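Local structure of Exo-beta-1,3-glucanase (4PEY) at residues Q70-L82 and T105-L117. The protein hydrolyses laminarin and laminarioligosaccharides as a secreted exo-beta-1,3-glucanase, yielding glucose and laminaribiose as end products. The protein carries 1 engineered substitution. Numbering follows the deposited sequence.
Sequences QIGFYTSIAGLGL and TQNFWRSAENLAL. With BGC (beta-D-glucopyranose), chain C; BGC (beta-D-glucopyranose), chain B.
Two successive rungs of a parallel beta-helix meet where strand 75-79 lies beside strand 110-113, Ser76 facing Ser111 and Ile77 facing Ala112, with the strand axes 4.7 Å apart. Four backbone hydrogen bonds join them, from Ser111 N to Thr75 O, Ile77 N to Ser111 O, Glu113 N to Ile77 O and Gly79 N to Glu113 O. On the inward face Ile77 stacks on the next rung, its CG2 4.0 Å from Ala112 CB, while its CG1, anti to the backbone N (chi1 -174°), reaches Leu115 CD1, the two side chains crossing nearly at right angles. On the other face a water bridges Ile77 O and Ser111 OG.

At the first end, Arg110 NE and NH2 both grip Phe108 O of their own segment, the oxygen lying in the guanidinium plane; NH2 meets it on a lone pair, NE from above the carbonyl plane. Arg110 NH1 donates to Ile71 O at 2.9 Å. This three-bond grip fixes the group's rotation and sets Arg110 NH2 3.2 Å above the centre of the Phe73 ring, a cation-pi contact with the two planes 66° apart. Nearby, Tyr74 and Trp109 run side by side, ring planes 4° apart but slid until they barely overlap; Tyr74 OH is hydrogen-bonded to Gln49 O and to Arg374, which also makes a cation-pi contact with Trp109. At the far end, Asn114 ND2 ties down the loop after strand 75-79: Gly81 O lies in the amide plane at 2.8 Å, whereas ND2 approaches Gly79 O from above the carbonyl plane.

The stretches leading into the strands reach two sugar sites: Gln70 lines the chain C glucose, and the Phe108 ring edge, CZ 3.5 Å from O4 of the chain B glucose, lies beside substrate-binding Gln130. Parallel strands in register, inward residues stacked coil upon coil, characterise the right-handed parallel beta-helix, the fold of family 55 glucanases.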
ATOM      1  N   GLN A  70       9.125 -10.947  15.690  1.00 16.05           N
ATOM      2  CA  GLN A  70       9.050  -9.495  15.639  1.00 15.64           C
ATOM      3  C   GLN A  70       9.546  -9.052  14.280  1.00 14.03           C
ATOM      4  O   GLN A  70      10.618  -9.479  13.833  1.00 14.40           O
ATOM      5  CB  GLN A  70       9.877  -8.850  16.753  1.00 17.09           C
ATOM      6  CG  GLN A  70       9.334  -9.118  18.154  1.00 20.17           C
ATOM      7  CD  GLN A  70      10.137  -8.408  19.226  1.00 24.04           C
ATOM      8  OE1 GLN A  70       9.961  -7.212  19.461  1.00 25.48           O
ATOM      9  NE2 GLN A  70      11.030  -9.143  19.881  1.00 25.23           N
ATOM     10  N   ILE A  71       8.767  -8.193  13.630  1.00 13.27           N
ATOM     11  CA  ILE A  71       9.023  -7.793  12.254  1.00 12.51           C
ATOM     12  C   ILE A  71       9.528  -6.354  12.189  1.00 11.21           C
ATOM     13  O   ILE A  71       8.801  -5.420  12.545  1.00 13.66           O
ATOM     14  CB  ILE A  71       7.747  -7.945  11.400  1.00 11.98           C
ATOM     15  CG1 ILE A  71       7.140  -9.347  11.593  1.00 12.07           C
ATOM     16  CG2 ILE A  71       8.040  -7.645   9.941  1.00 13.49           C
ATOM     17  CD1 ILE A  71       8.079 -10.508  11.262  1.00 13.85           C
ATOM     18  N   GLY A  72      10.784  -6.182  11.762  1.00 12.81           N
ATOM     19  CA  GLY A  72      11.369  -4.861  11.589  1.00 12.45           C
ATOM     20  C   GLY A  72      11.203  -4.313  10.185  1.00 10.89           C
ATOM     21  O   GLY A  72      10.369  -4.803   9.422  1.00 12.27           O
ATOM     22  N   PHE A  73      11.990  -3.295   9.842  1.00 11.08           N
ATOM     23  CA  PHE A  73      11.944  -2.710   8.506  1.00 10.42           C
ATOM     24  C   PHE A  73      12.348  -3.721   7.432  1.00 13.75           C
ATOM     25  O   PHE A  73      13.169  -4.603   7.683  1.00 13.10           O
ATOM     26  CB  PHE A  73      12.863  -1.486   8.415  1.00 11.62           C
ATOM     27  CG  PHE A  73      12.320  -0.265   9.106  1.00 11.99           C
ATOM     28  CD1 PHE A  73      12.659   0.020  10.424  1.00 11.78           C
ATOM     29  CD2 PHE A  73      11.442   0.589   8.437  1.00 12.59           C
ATOM     30  CE1 PHE A  73      12.151   1.148  11.057  1.00 12.09           C
ATOM     31  CE2 PHE A  73      10.931   1.713   9.060  1.00 12.21           C
ATOM     32  CZ  PHE A  73      11.283   1.995  10.373  1.00 12.19           C
ATOM     33  N   TYR A  74      11.759  -3.568   6.246  1.00 12.94           N
ATOM     34  CA  TYR A  74      12.115  -4.341   5.049  1.00 11.34           C
ATOM     35  C   TYR A  74      12.167  -5.840   5.311  1.00 13.19           C
ATOM     36  O   TYR A  74      13.043  -6.548   4.812  1.00 12.80           O
ATOM     37  CB  TYR A  74      13.458  -3.873   4.478  1.00 11.99           C
ATOM     38  CG  TYR A  74      13.554  -2.382   4.263  1.00 12.25           C
ATOM     39  CD1 TYR A  74      12.848  -1.751   3.239  1.00 12.16           C
ATOM     40  CD2 TYR A  74      14.353  -1.600   5.088  1.00 13.83           C
ATOM     41  CE1 TYR A  74      12.944  -0.375   3.042  1.00 12.95           C
ATOM     42  CE2 TYR A  74      14.449  -0.229   4.907  1.00 12.32           C
ATOM     43  CZ  TYR A  74      13.747   0.377   3.882  1.00 11.89           C
ATOM     44  OH  TYR A  74      13.860   1.739   3.720  1.00 14.05           O
ATOM     45  N   THR A  75      11.194  -6.315   6.077  1.00 11.86           N
ATOM     46  CA  THR A  75      11.072  -7.727   6.380  1.00 11.47           C
ATOM     47  C   THR A  75       9.668  -8.183   5.995  1.00 11.77           C
ATOM     48  O   THR A  75       8.685  -7.606   6.457  1.00 12.79           O
ATOM     49  CB  THR A  75      11.338  -8.006   7.879  1.00 11.80           C
ATOM     50  OG1 THR A  75      12.650  -7.535   8.224  1.00 12.93           O
ATOM     51  CG2 THR A  75      11.264  -9.479   8.164  1.00 13.35           C
ATOM     52  N   SER A  76       9.576  -9.192   5.127  1.00 11.07           N
ATOM     53  CA  SER A  76       8.303  -9.846   4.856  1.00 10.43           C
ATOM     54  C   SER A  76       8.277 -11.180   5.583  1.00 11.98           C
ATOM     55  O   SER A  76       9.315 -11.831   5.740  1.00 12.72           O
ATOM     56  CB  SER A  76       8.084 -10.068   3.352  1.00 11.35           C
ATOM     57  OG  SER A  76       9.100 -10.883   2.791  1.00 12.36           O
ATOM     58  N   ILE A  77       7.096 -11.588   6.035  1.00 11.59           N
ATOM     59  CA  ILE A  77       6.956 -12.922   6.611  1.00 11.80           C
ATOM     60  C   ILE A  77       5.714 -13.566   6.021  1.00 11.67           C
ATOM     61  O   ILE A  77       4.689 -12.909   5.840  1.00 12.20           O
ATOM     62  CB  ILE A  77       6.898 -12.887   8.165  1.00 11.88           C
ATOM     63  CG1 ILE A  77       6.897 -14.307   8.738  1.00 12.92           C
ATOM     64  CG2 ILE A  77       5.707 -12.074   8.669  1.00 12.32           C
ATOM     65  CD1 ILE A  77       7.189 -14.347  10.224  1.00 14.08           C
ATOM     66  N   ALA A  78       5.821 -14.839   5.668  1.00 10.88           N
ATOM     67  CA  ALA A  78       4.699 -15.522   5.041  1.00 11.43           C
ATOM     68  C   ALA A  78       4.769 -17.030   5.201  1.00 11.80           C
ATOM     69  O   ALA A  78       5.846 -17.606   5.393  1.00 12.84           O
ATOM     70  CB  ALA A  78       4.624 -15.166   3.549  1.00 12.79           C
ATOM     71  N   GLY A  79       3.602 -17.656   5.106  1.00 11.70           N
ATOM     72  CA  GLY A  79       3.506 -19.102   5.015  1.00 11.26           C
ATOM     73  C   GLY A  79       3.516 -19.559   3.566  1.00 13.42           C
ATOM     74  O   GLY A  79       3.250 -18.780   2.645  1.00 13.54           O
ATOM     75  N   LEU A  80       3.813 -20.839   3.375  1.00 13.69           N
ATOM     76  CA  LEU A  80       3.968 -21.413   2.044  1.00 15.03           C
ATOM     77  C   LEU A  80       2.922 -22.491   1.750  1.00 16.65           C
ATOM     78  O   LEU A  80       3.109 -23.321   0.867  1.00 15.33           O
ATOM     79  CB  LEU A  80       5.379 -21.988   1.883  1.00 15.12           C
ATOM     80  CG  LEU A  80       6.534 -20.981   1.830  1.00 14.57           C
ATOM     81  CD1 LEU A  80       7.886 -21.687   2.017  1.00 15.21           C
ATOM     82  CD2 LEU A  80       6.508 -20.191   0.517  1.00 15.10           C
ATOM     83  N   GLY A  81       1.815 -22.470   2.486  1.00 15.34           N
ATOM     84  CA  GLY A  81       0.706 -23.354   2.179  1.00 15.98           C
ATOM     85  C   GLY A  81      -0.199 -22.751   1.124  1.00 17.60           C
ATOM     86  O   GLY A  81      -0.108 -21.564   0.808  1.00 18.87           O
ATOM     87  N   LEU A  82      -1.084 -23.569   0.571  1.00 17.95           N
ATOM     88  CA  LEU A  82      -2.085 -23.067  -0.352  1.00 19.03           C
ATOM     89  C   LEU A  82      -3.103 -22.235   0.421  1.00 18.44           C
ATOM     90  O   LEU A  82      -3.661 -21.268  -0.100  1.00 20.46           O
ATOM     91  CB  LEU A  82      -2.766 -24.221  -1.089  1.00 22.03           C
ATOM     92  CG  LEU A  82      -3.768 -23.830  -2.171  1.00 26.95           C
ATOM     93  CD1 LEU A  82      -3.109 -22.984  -3.258  1.00 27.82           C
ATOM     94  CD2 LEU A  82      -4.387 -25.081  -2.757  1.00 28.31           C
ATOM     95  N   THR A 105       4.348   5.791  14.100  1.00 13.68           N
ATOM     96  CA  THR A 105       4.140   6.464  12.816  1.00 12.40           C
ATOM     97  C   THR A 105       5.306   6.366  11.830  1.00 12.79           C
ATOM     98  O   THR A 105       5.237   6.951  10.744  1.00 13.78           O
ATOM     99  CB  THR A 105       3.807   7.974  12.988  1.00 14.54           C
ATOM    100  OG1 THR A 105       4.901   8.657  13.621  1.00 16.19           O
ATOM    101  CG2 THR A 105       2.528   8.160  13.791  1.00 14.41           C
ATOM    102  N   GLN A 106       6.366   5.640  12.180  1.00 13.14           N
ATOM    103  CA  GLN A 106       7.400   5.345  11.184  1.00 11.65           C
ATOM    104  C   GLN A 106       7.581   3.832  10.994  1.00 11.67           C
ATOM    105  O   GLN A 106       8.601   3.382  10.468  1.00 13.08           O
ATOM    106  CB  GLN A 106       8.726   6.039  11.556  1.00 12.65           C
ATOM    107  CG  GLN A 106       8.547   7.564  11.527  1.00 13.21           C
ATOM    108  CD  GLN A 106       9.796   8.386  11.776  1.00 14.52           C
ATOM    109  OE1 GLN A 106      10.923   7.885  11.742  1.00 17.48           O
ATOM    110  NE2 GLN A 106       9.593   9.679  12.010  1.00 15.86           N
ATOM    111  N   ASN A 107       6.572   3.055  11.383  1.00 11.17           N
ATOM    112  CA  ASN A 107       6.630   1.600  11.217  1.00 11.48           C
ATOM    113  C   ASN A 107       6.178   1.202   9.805  1.00 11.21           C
ATOM    114  O   ASN A 107       5.040   0.744   9.599  1.00 12.03           O
ATOM    115  CB  ASN A 107       5.786   0.895  12.289  1.00 12.05           C
ATOM    116  CG  ASN A 107       6.501   0.821  13.642  1.00 11.50           C
ATOM    117  OD1 ASN A 107       7.661   1.223  13.760  1.00 13.10           O
ATOM    118  ND2 ASN A 107       5.811   0.305  14.668  1.00 12.94           N
ATOM    119  N   PHE A 108       7.097   1.384   8.854  1.00 11.14           N
ATOM    120  CA  PHE A 108       6.851   1.226   7.418  1.00 10.56           C
ATOM    121  C   PHE A 108       7.472  -0.039   6.834  1.00 10.30           C
ATOM    122  O   PHE A 108       8.330  -0.659   7.458  1.00 11.36           O
ATOM    123  CB  PHE A 108       7.452   2.389   6.615  1.00 11.24           C
ATOM    124  CG  PHE A 108       7.092   3.770   7.103  1.00 10.68           C
ATOM    125  CD1 PHE A 108       5.782   4.113   7.415  1.00 12.09           C
ATOM    126  CD2 PHE A 108       8.081   4.746   7.201  1.00 11.77           C
ATOM    127  CE1 PHE A 108       5.473   5.407   7.836  1.00 12.13           C
ATOM    128  CE2 PHE A 108       7.780   6.040   7.605  1.00 11.41           C
ATOM    129  CZ  PHE A 108       6.473   6.372   7.926  1.00 11.87           C
ATOM    130  N   TRP A 109       7.068  -0.353   5.600  1.00 10.49           N
ATOM    131  CA  TRP A 109       7.779  -1.262   4.689  1.00 10.98           C
ATOM    132  C   TRP A 109       8.021  -2.644   5.291  1.00 11.17           C
ATOM    133  O   TRP A 109       9.161  -3.073   5.473  1.00 12.41           O
ATOM    134  CB  TRP A 109       9.122  -0.643   4.219  1.00 11.32           C
ATOM    135  CG  TRP A 109       8.957   0.698   3.517  1.00 10.98           C
ATOM    136  CD1 TRP A 109       8.161   0.970   2.436  1.00 11.40           C
ATOM    137  CD2 TRP A 109       9.596   1.939   3.862  1.00 10.47           C
ATOM    138  NE1 TRP A 109       8.260   2.301   2.094  1.00 11.20           N
ATOM    139  CE2 TRP A 109       9.134   2.917   2.955  1.00 10.70           C
ATOM    140  CE3 TRP A 109      10.516   2.319   4.847  1.00 11.31           C
ATOM    141  CZ2 TRP A 109       9.542   4.250   3.018  1.00 11.68           C
ATOM    142  CZ3 TRP A 109      10.919   3.642   4.913  1.00 11.84           C
ATOM    143  CH2 TRP A 109      10.435   4.595   4.002  1.00 11.61           C
ATOM    144  N   ARG A 110       6.935  -3.351   5.582  1.00 10.71           N
ATOM    145  CA  ARG A 110       7.037  -4.727   6.063  1.00  9.60           C
ATOM    146  C   ARG A 110       5.724  -5.423   5.729  1.00 11.13           C
ATOM    147  O   ARG A 110       4.776  -4.765   5.312  1.00 12.25           O
ATOM    148  CB  ARG A 110       7.349  -4.764   7.568  1.00 10.38           C
ATOM    149  CG  ARG A 110       6.271  -4.146   8.472  1.00 11.30           C
ATOM    150  CD  ARG A 110       6.864  -3.715   9.815  1.00 11.92           C
ATOM    151  NE  ARG A 110       7.684  -2.516   9.655  1.00 12.63           N
ATOM    152  CZ  ARG A 110       8.509  -2.025  10.577  1.00 11.51           C
ATOM    153  NH1 ARG A 110       8.671  -2.652  11.746  1.00 12.84           N
ATOM    154  NH2 ARG A 110       9.194  -0.917  10.317  1.00 11.80           N
ATOM    155  N   SER A 111       5.652  -6.743   5.872  1.00 11.17           N
ATOM    156  CA  SER A 111       4.416  -7.425   5.493  1.00 10.77           C
ATOM    157  C   SER A 111       4.237  -8.782   6.144  1.00 11.24           C
ATOM    158  O   SER A 111       5.214  -9.446   6.488  1.00 12.02           O
ATOM    159  CB  SER A 111       4.353  -7.598   3.969  1.00 11.18           C
ATOM    160  OG  SER A 111       5.409  -8.430   3.515  1.00 12.98           O
ATOM    161  N   ALA A 112       2.974  -9.185   6.284  1.00  9.60           N
ATOM    162  CA  ALA A 112       2.602 -10.525   6.753  1.00 10.08           C
ATOM    163  C   ALA A 112       1.558 -11.100   5.818  1.00 10.76           C
ATOM    164  O   ALA A 112       0.612 -10.402   5.456  1.00 11.94           O
ATOM    165  CB  ALA A 112       2.058 -10.484   8.180  1.00 12.16           C
ATOM    166  N   GLU A 113       1.724 -12.361   5.431  1.00 11.30           N
ATOM    167  CA  GLU A 113       0.779 -13.005   4.522  1.00 11.32           C
ATOM    168  C   GLU A 113       0.673 -14.518   4.733  1.00 11.29           C
ATOM    169  O   GLU A 113       1.663 -15.193   4.991  1.00 11.92           O
ATOM    170  CB  GLU A 113       1.177 -12.703   3.066  1.00 11.50           C
ATOM    171  CG  GLU A 113       0.232 -13.243   1.994  1.00 12.66           C
ATOM    172  CD  GLU A 113       0.540 -12.687   0.612  1.00 12.06           C
ATOM    173  OE1 GLU A 113       1.733 -12.438   0.304  1.00 13.28           O
ATOM    174  OE2 GLU A 113      -0.413 -12.491  -0.176  1.00 14.82           O
ATOM    175  N   ASN A 114      -0.543 -15.043   4.618  1.00 10.84           N
ATOM    176  CA  ASN A 114      -0.748 -16.490   4.452  1.00 11.06           C
ATOM    177  C   ASN A 114      -0.282 -17.326   5.645  1.00 11.57           C
ATOM    178  O   ASN A 114       0.345 -18.382   5.486  1.00 12.90           O
ATOM    179  CB  ASN A 114      -0.053 -16.966   3.161  1.00 12.36           C
ATOM    180  CG  ASN A 114      -0.577 -18.313   2.672  1.00 12.31           C
ATOM    181  OD1 ASN A 114      -1.742 -18.652   2.888  1.00 12.41           O
ATOM    182  ND2 ASN A 114       0.283 -19.083   2.003  1.00 13.38           N
ATOM    183  N   LEU A 115      -0.622 -16.849   6.838  1.00 12.31           N
ATOM    184  CA  LEU A 115      -0.335 -17.549   8.087  1.00 10.90           C
ATOM    185  C   LEU A 115      -1.568 -17.595   8.970  1.00 12.34           C
ATOM    186  O   LEU A 115      -2.401 -16.680   8.934  1.00 13.27           O
ATOM    187  CB  LEU A 115       0.796 -16.860   8.863  1.00 12.25           C
ATOM    188  CG  LEU A 115       2.196 -16.846   8.258  1.00 12.50           C
ATOM    189  CD1 LEU A 115       3.035 -15.772   8.915  1.00 16.02           C
ATOM    190  CD2 LEU A 115       2.848 -18.207   8.428  1.00 13.88           C
ATOM    191  N   ALA A 116      -1.666 -18.644   9.784  1.00 12.71           N
ATOM    192  CA  ALA A 116      -2.629 -18.670  10.884  1.00 12.57           C
ATOM    193  C   ALA A 116      -1.881 -18.416  12.195  1.00 12.60           C
ATOM    194  O   ALA A 116      -0.800 -18.978  12.417  1.00 14.22           O
ATOM    195  CB  ALA A 116      -3.378 -19.997  10.934  1.00 14.74           C
ATOM    196  N   LEU A 117      -2.434 -17.547  13.038  1.00 13.13           N
ATOM    197  CA  LEU A 117      -1.784 -17.164  14.292  1.00 11.91           C
ATOM    198  C   LEU A 117      -2.643 -17.529  15.497  1.00 12.23           C
ATOM    199  O   LEU A 117      -3.848 -17.252  15.525  1.00 13.34           O
ATOM    200  CB  LEU A 117      -1.495 -15.663  14.326  1.00 12.66           C
ATOM    201  CG  LEU A 117      -0.737 -15.078  13.141  1.00 13.53           C
ATOM    202  CD1 LEU A 117      -0.566 -13.580  13.350  1.00 14.72           C
ATOM    203  CD2 LEU A 117       0.617 -15.752  12.956  1.00 14.79           C
TER
HETATM  204  C2  BGC C   2       7.211  -6.047  22.476  0.83 26.41           C
HETATM  205  C3  BGC C   2       7.163  -7.524  22.832  0.83 25.05           C
HETATM  206  C4  BGC C   2       8.563  -8.119  22.751  0.83 27.47           C
HETATM  207  C5  BGC C   2       9.559  -7.294  23.561  0.83 28.19           C
HETATM  208  C6  BGC C   2      10.976  -7.813  23.333  0.83 31.90           C
HETATM  209  C1  BGC C   2       8.211  -5.348  23.391  0.83 28.91           C
HETATM  210  O2  BGC C   2       5.925  -5.474  22.602  0.83 26.25           O
HETATM  211  O3  BGC C   2       6.311  -8.194  21.928  0.83 26.97           O
HETATM  212  O4  BGC C   2       8.545  -9.449  23.219  0.83 28.49           O
HETATM  213  O5  BGC C   2       9.489  -5.925  23.204  0.83 30.05           O
HETATM  214  O6  BGC C   2      11.884  -7.065  24.109  0.83 47.52           O
HETATM  215  C2  BGC B   3       2.787  10.760   8.139  0.51 14.11           C
HETATM  216  C3  BGC B   3       3.968  10.024   7.513  0.51 15.30           C
HETATM  217  C4  BGC B   3       5.265  10.511   8.138  0.51 16.26           C
HETATM  218  C5  BGC B   3       5.204  10.334   9.646  0.51 17.33           C
HETATM  219  C6  BGC B   3       6.504  10.779  10.299  0.51 20.52           C
HETATM  220  C1  BGC B   3       2.866  10.781   9.668  0.51 15.90           C
HETATM  221  O2  BGC B   3       1.577  10.151   7.712  0.51 14.78           O
HETATM  222  O3  BGC B   3       4.002  10.271   6.123  0.51 15.27           O
HETATM  223  O4  BGC B   3       6.366   9.817   7.600  0.51 15.41           O
HETATM  224  O5  BGC B   3       4.155  11.136  10.135  0.51 18.46           O
HETATM  225  O6  BGC B   3       6.611  12.182  10.218  0.51 26.24           O
HETATM  226  O   HOH W   1       4.582 -11.078   3.569  1.00 14.00           O
HETATM  227  O   HOH W   2       0.087 -21.142   4.616  1.00 14.76           O